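Local coordinates for serpin-12 (Manduca sexta, PDB 6CJ7), which probably inhibits serine proteases in larval hemolymph and thereby controls the prophenoloxidase activation system, at residues A201-Q205 with L270-K274; V245-L249 with K357-A361. All coordinates share one frame; numbering follows the deposited sequence.

Contact 1: residues A201-Q205 with L270-K274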
loop_
_atom_site.group_PDB
_atom_site.type_symbol
_atom_site.label_atom_id
_atom_site.label_comp_id
_atom_site.label_asym_id
_atom_site.label_seq_id
_atom_site.Cartn_x
_atom_site.Cartn_y
_atom_site.Cartn_z
ATOM N N ALA A 201 -5.563 22.280 -10.968
ATOM C CA ALA A 201 -6.088 20.994 -10.532
ATOM C C ALA A 201 -7.579 21.131 -10.244
ATOM O O ALA A 201 -8.110 22.238 -10.069
ATOM C CB ALA A 201 -5.353 20.460 -9.286
ATOM N N SER A 202 -8.259 19.987 -10.215
ATOM C CA SER A 202 -9.697 19.923 -9.951
ATOM C C SER A 202 -9.936 19.683 -8.466
ATOM O O SER A 202 -9.728 18.575 -7.961
ATOM C CB SER A 202 -10.344 18.820 -10.785
ATOM O OG SER A 202 -10.320 19.155 -12.160
ATOM N N PHE A 203 -10.401 20.707 -7.767
ATOM C CA PHE A 203 -10.637 20.628 -6.334
ATOM C C PHE A 203 -12.104 20.313 -6.070
ATOM O O PHE A 203 -12.993 21.106 -6.404
ATOM C CB PHE A 203 -10.231 21.928 -5.647
ATOM C CG PHE A 203 -8.747 22.141 -5.601
ATOM C CD1 PHE A 203 -8.084 22.761 -6.651
ATOM C CD2 PHE A 203 -8.014 21.717 -4.509
ATOM C CE1 PHE A 203 -6.719 22.968 -6.608
ATOM C CE2 PHE A 203 -6.658 21.921 -4.456
ATOM C CZ PHE A 203 -6.003 22.551 -5.513
ATOM N N MET A 204 -12.349 19.152 -5.482
ATOM C CA MET A 204 -13.660 18.841 -4.937
ATOM C C MET A 204 -13.885 19.678 -3.686
ATOM O O MET A 204 -12.953 19.953 -2.929
ATOM C CB MET A 204 -13.724 17.356 -4.596
ATOM C CG MET A 204 -13.302 16.510 -5.751
ATOM S SD MET A 204 -13.539 14.754 -5.383
ATOM C CE MET A 204 -12.297 14.555 -4.081
ATOM N N GLN A 205 -15.132 20.091 -3.462
ATOM C CA GLN A 205 -15.412 21.006 -2.365
ATOM C C GLN A 205 -16.670 20.578 -1.623
ATOM O O GLN A 205 -17.656 20.168 -2.241
ATOM C CB GLN A 205 -15.595 22.449 -2.859
ATOM C CG GLN A 205 -14.414 23.021 -3.593
ATOM C CD GLN A 205 -14.725 24.389 -4.149
ATOM O OE1 GLN A 205 -13.954 24.950 -4.927
ATOM N NE2 GLN A 205 -15.867 24.933 -3.756
ATOM N N LEU A 270 -13.816 22.143 3.179
ATOM C CA LEU A 270 -12.789 21.290 2.590
ATOM C C LEU A 270 -12.660 21.545 1.090
ATOM O O LEU A 270 -13.666 21.597 0.376
ATOM C CB LEU A 270 -13.143 19.824 2.855
ATOM C CG LEU A 270 -12.299 18.748 2.163
ATOM C CD1 LEU A 270 -10.902 18.715 2.750
ATOM C CD2 LEU A 270 -12.974 17.386 2.320
ATOM N N GLU A 271 -11.422 21.707 0.614
ATOM C CA GLU A 271 -11.101 21.700 -0.808
ATOM C C GLU A 271 -10.032 20.642 -1.010
ATOM O O GLU A 271 -8.915 20.788 -0.500
ATOM C CB GLU A 271 -10.609 23.062 -1.289
ATOM C CG GLU A 271 -11.673 24.141 -1.094
ATOM C CD GLU A 271 -11.253 25.517 -1.587
ATOM O OE1 GLU A 271 -10.223 25.645 -2.272
ATOM O OE2 GLU A 271 -11.966 26.490 -1.274
ATOM N N LEU A 272 -10.379 19.585 -1.744
ATOM C CA LEU A 272 -9.515 18.408 -1.898
ATOM C C LEU A 272 -9.311 18.092 -3.377
ATOM O O LEU A 272 -10.281 17.788 -4.067
ATOM C CB LEU A 272 -10.121 17.203 -1.158
ATOM C CG LEU A 272 -9.272 15.936 -1.160
ATOM C CD1 LEU A 272 -8.050 16.117 -0.275
ATOM C CD2 LEU A 272 -10.093 14.725 -0.701
ATOM N N PRO A 273 -8.077 18.122 -3.910
ATOM C CA PRO A 273 -7.885 17.782 -5.323
ATOM C C PRO A 273 -8.256 16.332 -5.596
ATOM O O PRO A 273 -7.904 15.418 -4.845
ATOM C CB PRO A 273 -6.388 18.030 -5.545
ATOM C CG PRO A 273 -5.833 18.549 -4.301
ATOM C CD PRO A 273 -6.802 18.374 -3.188
ATOM N N LYS A 274 -8.985 16.135 -6.696
ATOM C CA LYS A 274 -9.118 14.807 -7.274
ATOM C C LYS A 274 -7.757 14.296 -7.703
ATOM O O LYS A 274 -6.954 15.048 -8.269
ATOM C CB LYS A 274 -10.022 14.829 -8.522
ATOM C CG LYS A 274 -11.478 15.034 -8.277
ATOM C CD LYS A 274 -12.296 14.215 -9.265
ATOM C CE LYS A 274 -12.517 14.939 -10.573
ATOM N NZ LYS A 274 -13.495 14.197 -11.421
#
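Met204 and Leu272 form a hydrogen-bonded antiparallel pair where 201-205 and 270-274 run alongside each other in serpin beta-sheet C, with strands 187-192 and 351-354 beside them. Leu272 N to Met204 O and Met204 N to Leu272 O are each 2.9 Å, the second being more bent, 140° at the hydrogen. Lys274 N gives a third backbone bond, to Ser202 O at 2.8 Å. The non-hydrogen-bonded pairs alternate with this; there Pro273 CA and Glu271 CA add CA-H...O contacts to Ser202 O and Met204 O, so each of these oxygens takes an N-H and a C-H.

Apolar contacts lie on both faces. Pro273 crosses Phe203 obliquely, with CB over one face of the ring and CG 3.5 Å from Phe203 CE2. On the other face, the Met204 chain bends at its last torsion (chi3 -67°), bringing CE to 4.0 Å from Leu272 CD2, while Met204 CG presses tightly on Lys274 CG at 3.4 Å.

Polar side chains share the face of Phe203. Gln205 and Glu271 run side by side, amide and carboxylate stacked with planes 18° apart. Gln205 OE1 is hydrogen-bonded by Arg189 of strand 187-192, which also makes a weak, long ion pair with Glu271.

Because Pro273 occupies a non-hydrogen-bonded position, its missing N-H costs no bond to 201-205, and the bonds on either side of it remain.

Contact 2: residues V245-L249 with K357-A361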
loop_
_atom_site.group_PDB
_atom_site.type_symbol
_atom_site.label_atom_id
_atom_site.label_comp_id
_atom_site.label_asym_id
_atom_site.label_seq_id
_atom_site.Cartn_x
_atom_site.Cartn_y
_atom_site.Cartn_z
ATOM N N VAL A 245 6.054 18.580 3.718
ATOM C CA VAL A 245 5.434 17.262 3.740
ATOM C C VAL A 245 6.428 16.158 4.080
ATOM O O VAL A 245 6.038 15.127 4.636
ATOM C CB VAL A 245 4.724 17.017 2.392
ATOM C CG1 VAL A 245 5.729 16.916 1.247
ATOM C CG2 VAL A 245 3.834 15.803 2.463
ATOM N N ASP A 246 7.715 16.348 3.794
ATOM C CA ASP A 246 8.656 15.294 4.138
ATOM C C ASP A 246 9.043 15.330 5.612
ATOM O O ASP A 246 9.202 14.268 6.226
ATOM C CB ASP A 246 9.866 15.383 3.211
ATOM C CG ASP A 246 9.555 14.821 1.834
ATOM O OD1 ASP A 246 9.126 13.640 1.760
ATOM O OD2 ASP A 246 9.695 15.563 0.837
ATOM N N ALA A 247 9.154 16.521 6.196
ATOM C CA ALA A 247 9.275 16.638 7.647
ATOM C C ALA A 247 8.067 16.022 8.335
ATOM O O ALA A 247 8.202 15.264 9.305
ATOM C CB ALA A 247 9.421 18.105 8.046
ATOM N N LEU A 248 6.873 16.334 7.832
ATOM C CA LEU A 248 5.652 15.743 8.369
ATOM C C LEU A 248 5.709 14.224 8.318
ATOM O O LEU A 248 5.446 13.545 9.320
ATOM C CB LEU A 248 4.448 16.268 7.584
ATOM C CG LEU A 248 3.117 15.569 7.830
ATOM C CD1 LEU A 248 2.693 15.767 9.275
ATOM C CD2 LEU A 248 2.062 16.102 6.871
ATOM N N LEU A 249 6.063 13.668 7.157
ATOM C CA LEU A 249 6.013 12.221 7.003
ATOM C C LEU A 249 7.019 11.529 7.917
ATOM O O LEU A 249 6.705 10.493 8.514
ATOM C CB LEU A 249 6.252 11.842 5.542
ATOM C CG LEU A 249 6.377 10.343 5.283
ATOM C CD1 LEU A 249 5.086 9.635 5.663
ATOM C CD2 LEU A 249 6.719 10.092 3.833
ATOM N N LYS A 357 -1.464 22.385 -1.847
ATOM C CA LYS A 357 -0.022 22.253 -1.731
ATOM C C LYS A 357 0.228 20.811 -1.330
ATOM O O LYS A 357 -0.717 20.090 -0.981
ATOM C CB LYS A 357 0.547 23.232 -0.698
ATOM C CG LYS A 357 0.052 23.014 0.712
ATOM C CD LYS A 357 0.647 24.054 1.648
ATOM C CE LYS A 357 0.094 23.914 3.052
ATOM N NZ LYS A 357 0.901 24.686 4.040
ATOM N N PRO A 358 1.477 20.343 -1.397
ATOM C CA PRO A 358 1.735 18.921 -1.123
ATOM C C PRO A 358 1.204 18.444 0.231
ATOM O O PRO A 358 1.276 19.150 1.242
ATOM C CB PRO A 358 3.268 18.834 -1.191
ATOM C CG PRO A 358 3.615 19.826 -2.188
ATOM C CD PRO A 358 2.667 21.006 -1.964
ATOM N N PHE A 359 0.684 17.219 0.237
ATOM C CA PHE A 359 0.004 16.674 1.405
ATOM C C PHE A 359 0.161 15.164 1.425
ATOM O O PHE A 359 0.603 14.554 0.448
ATOM C CB PHE A 359 -1.487 17.065 1.433
ATOM C CG PHE A 359 -2.282 16.529 0.266
ATOM C CD1 PHE A 359 -2.400 17.274 -0.902
ATOM C CD2 PHE A 359 -2.953 15.325 0.357
ATOM C CE1 PHE A 359 -3.144 16.800 -1.974
ATOM C CE2 PHE A 359 -3.691 14.835 -0.708
ATOM C CZ PHE A 359 -3.792 15.574 -1.875
ATOM N N LEU A 360 -0.197 14.568 2.561
ATOM C CA LEU A 360 -0.164 13.125 2.756
ATOM C C LEU A 360 -1.589 12.593 2.787
ATOM O O LEU A 360 -2.468 13.196 3.409
ATOM C CB LEU A 360 0.500 12.758 4.078
ATOM C CG LEU A 360 1.963 13.084 4.300
ATOM C CD1 LEU A 360 2.365 12.458 5.630
ATOM C CD2 LEU A 360 2.813 12.528 3.150
ATOM N N ALA A 361 -1.820 11.462 2.130
ATOM C CA ALA A 361 -3.109 10.791 2.212
ATOM C C ALA A 361 -2.886 9.353 2.643
ATOM O O ALA A 361 -2.010 8.669 2.114
ATOM C CB ALA A 361 -3.853 10.842 0.871
#
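Leu360 projects from strand 359-361 into a pocket formed by Val245, Leu248 and Leu249, on the first turn of helix 245-251. From CB, which points toward the helix, the side chain leaves with CG anti to the carbonyl carbon (chi1 -64°). CG touches both Val245 CG2 (3.8 Å) and Leu248 CD2 (4.0 Å). Beyond this branch point the two methyls part company. CD2 turns to Val245 and meets its CG2 at 3.5 Å, a tight fit for two carbons. CD1 goes deeper among the leucines: it is 3.9 Å from Leu248 CD2, with the two side chains sliding past each other in opposite directions, and equally 3.9 Å from Leu249 CD1, whose side chain it meets nearly at a right angle.

The arrangement is a short helix packed on serpin beta-sheet B; segments 245-249 and 359-361 run 42° apart. Strand 359-365 is flanked there by strands 232-239 and 370-377, and Leu248 and Leu249 also touch Val237 and Met374 on these neighbours. Phe25 and Ala29 of helix 19-31 cover Leu249 further.

Val245 spans two partners because its methyls diverge. CG2, anti to the backbone N, faces Leu360, while CG1 reaches Pro358 CB at 4.0 Å, the valine and the proline ring crossing at about a right angle. Phe359, between Pro358 and Leu360 in sequence, sends its CB away from the helix, and its ring packs on Val236 and Ile377.

Overall arrangement
The centres of contact 1 and contact 2 lie about 17 Å apart, on the same side of the chain's centre, and their segments alternate along the sequence: 201-205, 245-249, 270-274, then 357-361. Contact 1 pairs strands 198-215 and 265-282, whereas contact 2 sets helix 245-251 against strand 359-365. Strands 220-226 and 232-239 connect these regions, since they join strand 198-215 to strand 359-365 by successive antiparallel pairings. The two contacts also touch directly, Pro273 CG packing 4.0 Å from Phe359 CE1. Contact 1 belongs to sheet C and contact 2 to sheet B with its covering helix, so this touch packs the two sheets of the serpin body against each other.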